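Probable benzoylformate decarboxylase (Rhodococcus jostii, PDB 7ORX) is a thiamine diphosphate-dependent enzyme, a tetramer whose three-domain subunits bind thiamine diphosphate and a sodium ion. Local coordinates at residues 273-278 with 296-301; 278-283 with 309-314; 97-102 with 156-161; 452-457 with 520-525. One frame throughout, in Å; residues are numbered along the deposited sequence.

Interaction 1 (273-278 with 296-301); sequences ILVVGA and ARLIHV
Ile273 to Val276 and Leu298 to Val301 run parallel and pair residue for residue, their short axes inclined by 16°. Ile273, Val275 and Gly277 give their N-H groups to the carbonyls of Arg297, Ile299 and Val301, while the carbonyls of Ile273 and Val275 receive the N-H groups of Ile299 and Val301. Gly277 N ends the series 2.9 Å from Val301 O. Its positive phi, 74°, suits glycine and helps turn the chain out of the strand.

Ile273, Val275, Leu298 and His300 share one face. There Leu298, its CG anti to the backbone N (chi1 -172°), lays CD1 against two neighbours on the other strand, 3.9 Å from Val275 CG2 and 4.1 Å from Ile273 CB. These two strands are neighbours in the six-stranded parallel sheet of the Rossmann-like central domain, and the chain passes from one to the other through a long loop without an intervening helix. On the reverse face Leu274 leans across the strand gap, with CD1 3.7 Å from Ile299 CB and also touching Val301 CG2. Branched and long aliphatic side chains suit both faces, because helix 190-202 packs over Leu274 and Ile299 while loop residue Phe281 meets Val275.

His300 brings polarity into this apolar setting. Its NE2 donates to Ala278 O over 2.8 Å, almost straight on to the carbonyl though tilted somewhat from the ring plane. The imidazole thereby ties the turn after strand 272-276 to the adjacent strand, with Val275 O lying in plane at its CD2 edge. At the exposed start of strand 297-302, Arg297 directs its guanidinium to a salt bridge with Glu315.

Interaction 2 (278-283 with 309-314); sequences APVFRY and ARAPIG
Over the face of the central-domain sheet that carries Val275, Leu298 and His300, Val280 of the loop after strand 272-276 packs against Ala311 and Ile313, in the link from helix 305-310 to strand 315-318. Val280 CG1, anti to its own backbone N (chi1 177°), meets Ile313 CD1 at 3.4 Å, and the two side chains cross at about a right angle. The small Ala311, the first residue to leave the helix, sets its CB 4.0 Å from Val280 CB. Next along the chain, Pro312 brings its CD to 3.3 Å from Val280 O; a proline carries no N-H there to bond with that carbonyl.

Val280 also serves its own loop. The peptide to Phe281 is modelled as cis, and Val280 CG1 lies over one face of the Phe281 ring, 3.8 Å above its plane and toward the rim. The loop lies against strand 297-302, where Val280 also packs on Leu298 and His300.

Pro279 and Arg310 lie side by side, with Pro279 CB 4.0 Å from Arg310 NH2. From the extended Arg310 chain, NE bonds to the backbone carbonyl of Gln109 of a third subunit, while the backbone carbonyl of Arg310 accepts from Arg140 of a second subunit.

Interaction 3 (97-102 with 156-161); sequences VTAGQQ and PVYVSV
Two adjoining strands of the six-stranded parallel sheet of the N-terminal domain, which has the thiamine diphosphate-binding fold of this family, meet here, Val97 to Gln101 beside Val157 to Val161, inclined by 21° to each other. Val97, Ala99 and Gln101 donate to the carbonyls of Val157, Val159 and Val161, and the carbonyls of Val97 and Ala99 accept from Val159 and Val161. The last of these links, Gln101 N to Val161 O at 2.9 Å, is irregular: the donor stands 50° out of the carbonyl plane, where the strand is about to end.

On the face of Val97, Ala99, Tyr158 and Ser160, the phenol ring runs across the neighbouring strand, its CG anti to the backbone N (chi1 -179°). Val97 CG1 touches Tyr158 CD1 at 3.9 Å, and the small Ala99 sets CB 3.6 Å from CZ, so the ring passes close by a residue with little bulk. Tyr158 OH bonds to Ser78 OG. Ser160 OG accepts from a water at 2.9 Å, which also makes weak bonds to Gly100 O and Tyr158 OH. Ser160 OG also bonds to Glu131 OE1. Gln101 turns its bent amide chain to the same carboxylate oxygen through NE2, while OE1 accepts Gln102 N at 2.8 Å, in the carbonyl plane and on a lone pair. Glutamine can thus donate and accept at once.

Strand 68-73 flanks 95-101 on its other side, with Thr98 OG1 bonded to Val70 O, and strand 128-130 lies beyond 157-162. Helix 138-149, which links those last two strands, packs on Val157 and Val159, and helix 82-90 packs on Pro156.

Interaction 4 (452-457 with 520-525); sequences VIIILN and TLIEVR
Asn457 ND2 donates to Glu523 OE2 over 2.7 Å, joining neighbouring strands of the parallel sheet in the C-terminal thiamine diphosphate-binding domain. The carboxylate oxygen is met on its anti side, the donor 28° out of the carboxylate plane, and the amide and carboxylate planes are only 14° apart. Asn457 CG, anti to the backbone N (chi1 -179°), carries the amide to Glu523, and OD1 accepts Gly459 N. That bond probably helps shape the turn whose Asn458 and Thr460, with Asp431, bind the sodium ion. Glu523 OE1 accepts a weak bond from Phe486 N and lies close to Asp485 OD1, a like-charged neighbour. Leu456 is about 6 Å from thiamine diphosphate, side chain to ligand.

Toward their N-terminal ends the strands are mainly apolar, and beta-branched residues suit their extended backbone. Leu521 CD1 rests 3.8 Å from Ile455 CG1 and also meets Ile453 CG2. On the opposite face Ile454 and Val524 lie side by side, CG2 to CG2 at 3.8 Å. Backbone bonds run from Ile453 N to Thr520 O up to Asn457 N to Val524 O.

Helix 486-493 covers the face of Leu521 and Ile455, helices 358-368 and 503-515 the face of Ile454 and Val524. Strand 425-430 lies beyond 452-457, and strand 496-500 beyond 520-525.

Overall arrangement
Interactions 1, 3 and 4 each pair neighbouring strands in one of the chain's three parallel sheets, and all are largely buried. Their polar additions differ: in interaction 1 a histidine holds a turn, in interaction 3 glutamine and serine share one carboxylate oxygen beside a water, and in interaction 4 an amide-carboxylate bond stands near thiamine diphosphate and the sodium ion. Interaction 2 shares Ala278 with interaction 1 and touches it, their centres about 9 Å apart, but joins loop to helix end by apolar contacts and borders two other subunits. Interactions 3 and 4 lie in separate sheets, about 35 Å apart between centres, while interactions 1 and 4 fall on opposite sides of the chain's centre.

Interaction 1 (273-278 with 296-301)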
# COMPACT_ATOMS: atom_id res chain seq x y z
N ILE C 273 23.82 -29.93 -9.17
CA ILE C 273 23.98 -28.46 -9.34
C ILE C 273 23.99 -27.87 -7.93
O ILE C 273 22.91 -27.81 -7.33
CB ILE C 273 22.81 -27.80 -10.15
CG1 ILE C 273 22.21 -28.63 -11.29
CG2 ILE C 273 23.20 -26.42 -10.61
CD1 ILE C 273 23.18 -29.25 -12.17
N LEU C 274 25.13 -27.41 -7.41
CA LEU C 274 25.17 -26.59 -6.18
C LEU C 274 25.19 -25.13 -6.59
O LEU C 274 26.19 -24.66 -7.15
CB LEU C 274 26.40 -26.96 -5.36
CG LEU C 274 26.66 -26.04 -4.18
CD1 LEU C 274 25.52 -26.16 -3.16
CD2 LEU C 274 28.00 -26.37 -3.57
N VAL C 275 24.09 -24.41 -6.34
CA VAL C 275 23.95 -22.95 -6.61
C VAL C 275 24.25 -22.23 -5.31
O VAL C 275 23.49 -22.42 -4.42
CB VAL C 275 22.54 -22.59 -7.12
CG1 VAL C 275 22.38 -21.09 -7.32
CG2 VAL C 275 22.20 -23.38 -8.39
N VAL C 276 25.25 -21.35 -5.28
CA VAL C 276 25.63 -20.55 -4.09
C VAL C 276 25.44 -19.06 -4.41
O VAL C 276 25.98 -18.57 -5.41
CB VAL C 276 27.06 -20.89 -3.65
CG1 VAL C 276 27.39 -20.18 -2.36
CG2 VAL C 276 27.27 -22.39 -3.52
N GLY C 277 24.65 -18.38 -3.63
CA GLY C 277 24.58 -16.92 -3.61
C GLY C 277 23.88 -16.37 -4.81
O GLY C 277 24.25 -15.21 -5.23
N ALA C 278 22.88 -17.08 -5.33
CA ALA C 278 22.07 -16.59 -6.47
C ALA C 278 20.64 -17.04 -6.29
O ALA C 278 20.40 -18.06 -5.67
CB ALA C 278 22.59 -17.08 -7.82
N ALA C 296 19.24 -34.92 -12.23
CA ALA C 296 19.96 -33.82 -11.52
C ALA C 296 19.15 -33.36 -10.30
O ALA C 296 17.92 -33.24 -10.41
CB ALA C 296 20.22 -32.68 -12.47
N ARG C 297 19.86 -33.13 -9.20
CA ARG C 297 19.29 -32.52 -7.96
C ARG C 297 20.07 -31.23 -7.71
O ARG C 297 21.28 -31.19 -7.97
CB ARG C 297 19.33 -33.48 -6.75
CG ARG C 297 20.69 -34.14 -6.50
CD ARG C 297 20.77 -34.94 -5.20
NE ARG C 297 20.14 -34.23 -4.07
CZ ARG C 297 20.39 -34.42 -2.78
NH1 ARG C 297 21.24 -35.36 -2.39
NH2 ARG C 297 19.72 -33.72 -1.88
N LEU C 298 19.35 -30.20 -7.28
CA LEU C 298 19.88 -28.83 -7.11
C LEU C 298 19.88 -28.54 -5.62
O LEU C 298 18.81 -28.69 -5.03
CB LEU C 298 18.99 -27.87 -7.91
CG LEU C 298 19.51 -26.44 -8.00
CD1 LEU C 298 19.27 -25.81 -9.38
CD2 LEU C 298 18.88 -25.58 -6.93
N ILE C 299 21.06 -28.25 -5.06
CA ILE C 299 21.27 -27.66 -3.71
C ILE C 299 21.45 -26.17 -3.89
O ILE C 299 22.19 -25.77 -4.78
CB ILE C 299 22.49 -28.23 -2.96
CG1 ILE C 299 22.52 -29.75 -2.90
CG2 ILE C 299 22.49 -27.69 -1.55
CD1 ILE C 299 21.20 -30.34 -2.50
N HIS C 300 20.87 -25.38 -3.01
CA HIS C 300 20.75 -23.92 -3.19
C HIS C 300 21.11 -23.24 -1.89
O HIS C 300 20.43 -23.52 -0.91
CB HIS C 300 19.33 -23.65 -3.64
CG HIS C 300 19.08 -22.23 -3.88
ND1 HIS C 300 17.81 -21.71 -3.82
CD2 HIS C 300 19.93 -21.22 -4.15
CE1 HIS C 300 17.87 -20.41 -4.04
NE2 HIS C 300 19.17 -20.09 -4.28
N VAL C 301 22.14 -22.42 -1.85
CA VAL C 301 22.62 -21.77 -0.60
C VAL C 301 22.49 -20.25 -0.75
O VAL C 301 23.11 -19.73 -1.64
CB VAL C 301 24.05 -22.18 -0.24
CG1 VAL C 301 24.51 -21.49 1.04
CG2 VAL C 301 24.16 -23.69 -0.12

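Interaction 2 (278-283 with 309-314)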
# COMPACT_ATOMS: atom_id res chain seq x y z
N ALA C 278 22.88 -17.08 -5.33
CA ALA C 278 22.07 -16.59 -6.47
C ALA C 278 20.64 -17.04 -6.29
O ALA C 278 20.40 -18.06 -5.67
CB ALA C 278 22.59 -17.08 -7.82
N PRO C 279 19.68 -16.34 -6.91
CA PRO C 279 18.33 -16.88 -7.04
C PRO C 279 18.45 -18.12 -7.93
O PRO C 279 19.49 -18.31 -8.53
CB PRO C 279 17.50 -15.79 -7.73
CG PRO C 279 18.39 -14.55 -7.65
CD PRO C 279 19.82 -15.04 -7.58
N VAL C 280 17.39 -18.91 -7.95
CA VAL C 280 17.17 -20.08 -8.85
C VAL C 280 15.86 -19.81 -9.61
O VAL C 280 14.79 -19.94 -9.04
CB VAL C 280 17.11 -21.39 -8.05
CG1 VAL C 280 16.83 -22.58 -8.89
CG2 VAL C 280 18.40 -21.62 -7.30
N PHE C 281 15.93 -19.30 -10.83
CA PHE C 281 17.07 -18.59 -11.39
C PHE C 281 16.57 -17.23 -11.92
O PHE C 281 15.35 -17.01 -12.14
CB PHE C 281 17.76 -19.40 -12.51
CG PHE C 281 18.61 -20.60 -12.14
CD1 PHE C 281 19.87 -20.46 -11.60
CD2 PHE C 281 18.18 -21.89 -12.42
CE1 PHE C 281 20.64 -21.56 -11.26
CE2 PHE C 281 18.99 -22.99 -12.16
CZ PHE C 281 20.22 -22.82 -11.58
N ARG C 282 17.51 -16.35 -12.22
CA ARG C 282 17.25 -15.00 -12.79
C ARG C 282 17.19 -15.11 -14.34
O ARG C 282 18.01 -14.51 -15.08
CB ARG C 282 18.35 -14.10 -12.23
CG ARG C 282 17.93 -12.66 -12.10
CD ARG C 282 17.25 -12.29 -10.82
NE ARG C 282 17.09 -10.84 -10.98
CZ ARG C 282 15.94 -10.19 -11.12
NH1 ARG C 282 14.77 -10.83 -11.08
NH2 ARG C 282 15.96 -8.87 -11.23
N TYR C 283 16.22 -15.86 -14.82
CA TYR C 283 15.84 -16.03 -16.25
C TYR C 283 15.40 -14.67 -16.78
O TYR C 283 15.11 -13.80 -15.97
CB TYR C 283 14.70 -17.03 -16.39
CG TYR C 283 14.93 -18.41 -15.81
CD1 TYR C 283 16.00 -19.18 -16.23
CD2 TYR C 283 14.05 -19.00 -14.92
CE1 TYR C 283 16.24 -20.45 -15.73
CE2 TYR C 283 14.25 -20.29 -14.44
CZ TYR C 283 15.36 -21.02 -14.85
OH TYR C 283 15.64 -22.30 -14.49
N ALA C 309 12.50 -19.30 -0.82
CA ALA C 309 11.04 -19.57 -0.85
C ALA C 309 10.51 -19.60 -2.29
O ALA C 309 9.68 -20.46 -2.58
CB ALA C 309 10.29 -18.54 -0.04
N ARG C 310 10.87 -18.62 -3.12
CA ARG C 310 10.18 -18.40 -4.42
C ARG C 310 10.74 -19.30 -5.53
O ARG C 310 10.02 -19.46 -6.52
CB ARG C 310 10.23 -16.93 -4.84
CG ARG C 310 11.54 -16.50 -5.48
CD ARG C 310 11.44 -15.03 -5.75
NE ARG C 310 12.68 -14.54 -6.34
CZ ARG C 310 13.57 -13.77 -5.71
NH1 ARG C 310 13.41 -13.39 -4.45
NH2 ARG C 310 14.66 -13.38 -6.34
N ALA C 311 11.92 -19.91 -5.34
CA ALA C 311 12.50 -20.85 -6.33
C ALA C 311 11.46 -21.90 -6.67
O ALA C 311 10.75 -22.39 -5.79
CB ALA C 311 13.75 -21.54 -5.83
N PRO C 312 11.33 -22.25 -7.97
CA PRO C 312 10.42 -23.30 -8.41
C PRO C 312 10.98 -24.72 -8.32
O PRO C 312 10.20 -25.63 -8.48
CB PRO C 312 10.18 -22.89 -9.88
CG PRO C 312 11.51 -22.33 -10.32
CD PRO C 312 11.97 -21.56 -9.11
N ILE C 313 12.29 -24.90 -8.13
CA ILE C 313 12.83 -26.25 -7.76
C ILE C 313 13.95 -26.07 -6.75
O ILE C 313 14.40 -24.90 -6.56
CB ILE C 313 13.33 -27.06 -8.99
CG1 ILE C 313 14.04 -26.18 -9.98
CG2 ILE C 313 12.22 -27.81 -9.70
CD1 ILE C 313 15.27 -25.54 -9.43
N GLY C 314 14.37 -27.19 -6.16
CA GLY C 314 15.64 -27.32 -5.40
C GLY C 314 15.45 -27.49 -3.91
O GLY C 314 14.38 -27.12 -3.38

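Interaction 3 (97-102 with 156-161)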
# COMPACT_ATOMS: atom_id res chain seq x y z
N VAL C 97 18.14 5.79 2.49
CA VAL C 97 17.70 6.97 1.72
C VAL C 97 16.83 7.82 2.63
O VAL C 97 15.73 7.37 2.94
CB VAL C 97 16.91 6.51 0.50
CG1 VAL C 97 16.44 7.68 -0.36
CG2 VAL C 97 17.68 5.49 -0.31
N THR C 98 17.29 9.01 3.03
CA THR C 98 16.48 10.02 3.75
C THR C 98 15.93 11.05 2.74
O THR C 98 16.64 11.46 1.82
CB THR C 98 17.30 10.70 4.83
OG1 THR C 98 18.25 11.54 4.17
CG2 THR C 98 18.04 9.73 5.72
N ALA C 99 14.69 11.48 2.94
CA ALA C 99 14.04 12.51 2.12
C ALA C 99 13.57 13.64 3.04
O ALA C 99 13.03 13.35 4.09
CB ALA C 99 12.90 11.89 1.37
N GLY C 100 13.80 14.89 2.66
CA GLY C 100 13.16 16.04 3.30
C GLY C 100 11.65 16.01 3.13
O GLY C 100 11.14 15.66 2.06
N GLN C 101 10.92 16.41 4.16
CA GLN C 101 9.45 16.57 4.11
C GLN C 101 9.13 17.98 4.59
O GLN C 101 9.95 18.59 5.26
CB GLN C 101 8.81 15.45 4.93
CG GLN C 101 7.35 15.66 5.23
CD GLN C 101 6.50 15.48 3.99
OE1 GLN C 101 6.45 16.36 3.12
NE2 GLN C 101 5.81 14.34 3.93
N GLN C 102 7.97 18.46 4.21
CA GLN C 102 7.48 19.83 4.51
C GLN C 102 7.24 19.93 6.03
O GLN C 102 7.30 18.91 6.73
CB GLN C 102 6.29 20.00 3.57
CG GLN C 102 5.63 21.35 3.53
CD GLN C 102 6.53 22.49 3.14
OE1 GLN C 102 6.95 23.27 3.98
NE2 GLN C 102 6.76 22.63 1.86
N PRO C 156 17.83 -1.63 0.50
CA PRO C 156 17.55 -0.23 0.74
C PRO C 156 16.34 0.06 1.63
O PRO C 156 15.35 -0.68 1.60
CB PRO C 156 17.32 0.31 -0.69
CG PRO C 156 16.79 -0.86 -1.44
CD PRO C 156 17.47 -2.08 -0.86
N VAL C 157 16.44 1.16 2.36
CA VAL C 157 15.46 1.61 3.39
C VAL C 157 15.19 3.10 3.15
O VAL C 157 16.08 3.77 2.61
CB VAL C 157 16.04 1.35 4.79
CG1 VAL C 157 16.44 -0.09 4.92
CG2 VAL C 157 17.26 2.19 5.05
N TYR C 158 14.03 3.61 3.52
CA TYR C 158 13.65 5.01 3.25
C TYR C 158 13.08 5.62 4.52
O TYR C 158 12.30 4.99 5.16
CB TYR C 158 12.60 5.04 2.16
CG TYR C 158 12.11 6.40 1.73
CD1 TYR C 158 12.82 7.20 0.86
CD2 TYR C 158 10.85 6.83 2.10
CE1 TYR C 158 12.33 8.42 0.42
CE2 TYR C 158 10.34 8.04 1.67
CZ TYR C 158 11.07 8.83 0.80
OH TYR C 158 10.54 10.03 0.39
N VAL C 159 13.49 6.84 4.84
CA VAL C 159 13.05 7.59 6.03
C VAL C 159 12.71 8.99 5.55
O VAL C 159 13.61 9.64 5.03
CB VAL C 159 14.17 7.62 7.09
CG1 VAL C 159 13.72 8.44 8.26
CG2 VAL C 159 14.57 6.23 7.52
N SER C 160 11.47 9.45 5.73
CA SER C 160 11.03 10.82 5.34
C SER C 160 11.01 11.65 6.61
O SER C 160 10.32 11.23 7.48
CB SER C 160 9.68 10.78 4.63
OG SER C 160 9.01 12.03 4.63
N VAL C 161 11.75 12.74 6.72
CA VAL C 161 11.84 13.56 7.96
C VAL C 161 11.37 14.99 7.66
O VAL C 161 11.96 15.67 6.79
CB VAL C 161 13.26 13.56 8.55
CG1 VAL C 161 13.28 14.37 9.83
CG2 VAL C 161 13.79 12.15 8.73
O HOH W 1 9.46 12.79 1.88

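Interaction 4 (452-457 with 520-525)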
# COMPACT_ATOMS: atom_id res chain seq x y z
N VAL C 452 37.48 6.13 -15.89
CA VAL C 452 37.47 6.05 -17.36
C VAL C 452 36.12 5.51 -17.83
O VAL C 452 35.76 4.40 -17.41
CB VAL C 452 38.63 5.16 -17.80
CG1 VAL C 452 38.66 5.02 -19.32
CG2 VAL C 452 39.95 5.67 -17.19
N ILE C 453 35.42 6.28 -18.66
CA ILE C 453 34.10 5.91 -19.24
C ILE C 453 34.30 5.62 -20.73
O ILE C 453 34.70 6.52 -21.48
CB ILE C 453 33.11 7.06 -18.99
CG1 ILE C 453 32.94 7.35 -17.50
CG2 ILE C 453 31.77 6.77 -19.62
CD1 ILE C 453 32.35 6.21 -16.72
N ILE C 454 34.01 4.40 -21.16
CA ILE C 454 34.02 3.99 -22.58
C ILE C 454 32.58 3.83 -23.02
O ILE C 454 31.91 2.92 -22.53
CB ILE C 454 34.82 2.70 -22.76
CG1 ILE C 454 36.26 2.90 -22.32
CG2 ILE C 454 34.71 2.22 -24.17
CD1 ILE C 454 37.06 1.60 -22.25
N ILE C 455 32.10 4.72 -23.88
CA ILE C 455 30.77 4.61 -24.52
C ILE C 455 30.94 3.68 -25.72
O ILE C 455 31.72 4.02 -26.55
CB ILE C 455 30.26 5.99 -24.95
CG1 ILE C 455 30.21 7.01 -23.81
CG2 ILE C 455 28.92 5.85 -25.62
CD1 ILE C 455 29.48 6.54 -22.60
N LEU C 456 30.29 2.53 -25.75
CA LEU C 456 30.24 1.67 -26.95
C LEU C 456 29.05 2.18 -27.74
O LEU C 456 27.93 1.90 -27.32
CB LEU C 456 30.03 0.22 -26.57
CG LEU C 456 31.25 -0.49 -26.02
CD1 LEU C 456 31.51 -0.06 -24.61
CD2 LEU C 456 31.06 -1.98 -25.99
N ASN C 457 29.32 2.95 -28.79
CA ASN C 457 28.29 3.65 -29.59
C ASN C 457 28.03 2.86 -30.88
O ASN C 457 28.82 3.04 -31.83
CB ASN C 457 28.72 5.07 -29.94
CG ASN C 457 27.67 5.80 -30.75
OD1 ASN C 457 26.73 5.19 -31.25
ND2 ASN C 457 27.80 7.12 -30.85
N THR C 520 37.78 10.91 -17.78
CA THR C 520 38.02 10.83 -19.25
C THR C 520 36.93 9.95 -19.85
O THR C 520 36.56 8.95 -19.22
CB THR C 520 39.39 10.24 -19.54
OG1 THR C 520 39.56 9.14 -18.64
CG2 THR C 520 40.49 11.24 -19.31
N LEU C 521 36.43 10.35 -21.01
CA LEU C 521 35.43 9.60 -21.77
C LEU C 521 36.02 9.27 -23.13
O LEU C 521 36.48 10.20 -23.80
CB LEU C 521 34.19 10.47 -21.95
CG LEU C 521 33.07 9.78 -22.71
CD1 LEU C 521 31.73 10.06 -22.04
CD2 LEU C 521 33.07 10.18 -24.17
N ILE C 522 35.96 8.02 -23.53
CA ILE C 522 36.30 7.59 -24.92
C ILE C 522 35.01 7.13 -25.58
O ILE C 522 34.44 6.21 -25.08
CB ILE C 522 37.32 6.46 -24.87
CG1 ILE C 522 38.63 6.92 -24.26
CG2 ILE C 522 37.52 5.87 -26.23
CD1 ILE C 522 39.44 5.78 -23.68
N GLU C 523 34.60 7.75 -26.68
CA GLU C 523 33.44 7.28 -27.46
C GLU C 523 34.01 6.36 -28.53
O GLU C 523 34.72 6.83 -29.34
CB GLU C 523 32.67 8.44 -28.06
CG GLU C 523 31.49 7.99 -28.89
CD GLU C 523 30.79 9.10 -29.68
OE1 GLU C 523 31.09 10.30 -29.44
OE2 GLU C 523 29.93 8.78 -30.56
N VAL C 524 33.78 5.06 -28.44
CA VAL C 524 34.23 4.07 -29.45
C VAL C 524 33.06 3.88 -30.39
O VAL C 524 31.99 3.60 -29.89
CB VAL C 524 34.59 2.72 -28.81
CG1 VAL C 524 34.99 1.71 -29.85
CG2 VAL C 524 35.69 2.88 -27.77
N ARG C 525 33.27 3.98 -31.69
CA ARG C 525 32.28 3.57 -32.70
C ARG C 525 32.37 2.05 -32.80
O ARG C 525 33.47 1.53 -33.09
CB ARG C 525 32.55 4.27 -34.03
CG ARG C 525 31.33 4.31 -34.93
CD ARG C 525 31.50 3.41 -36.14
NE ARG C 525 32.01 4.13 -37.31
CZ ARG C 525 31.29 4.54 -38.36
NH1 ARG C 525 29.99 4.32 -38.42
NH2 ARG C 525 31.89 5.17 -39.38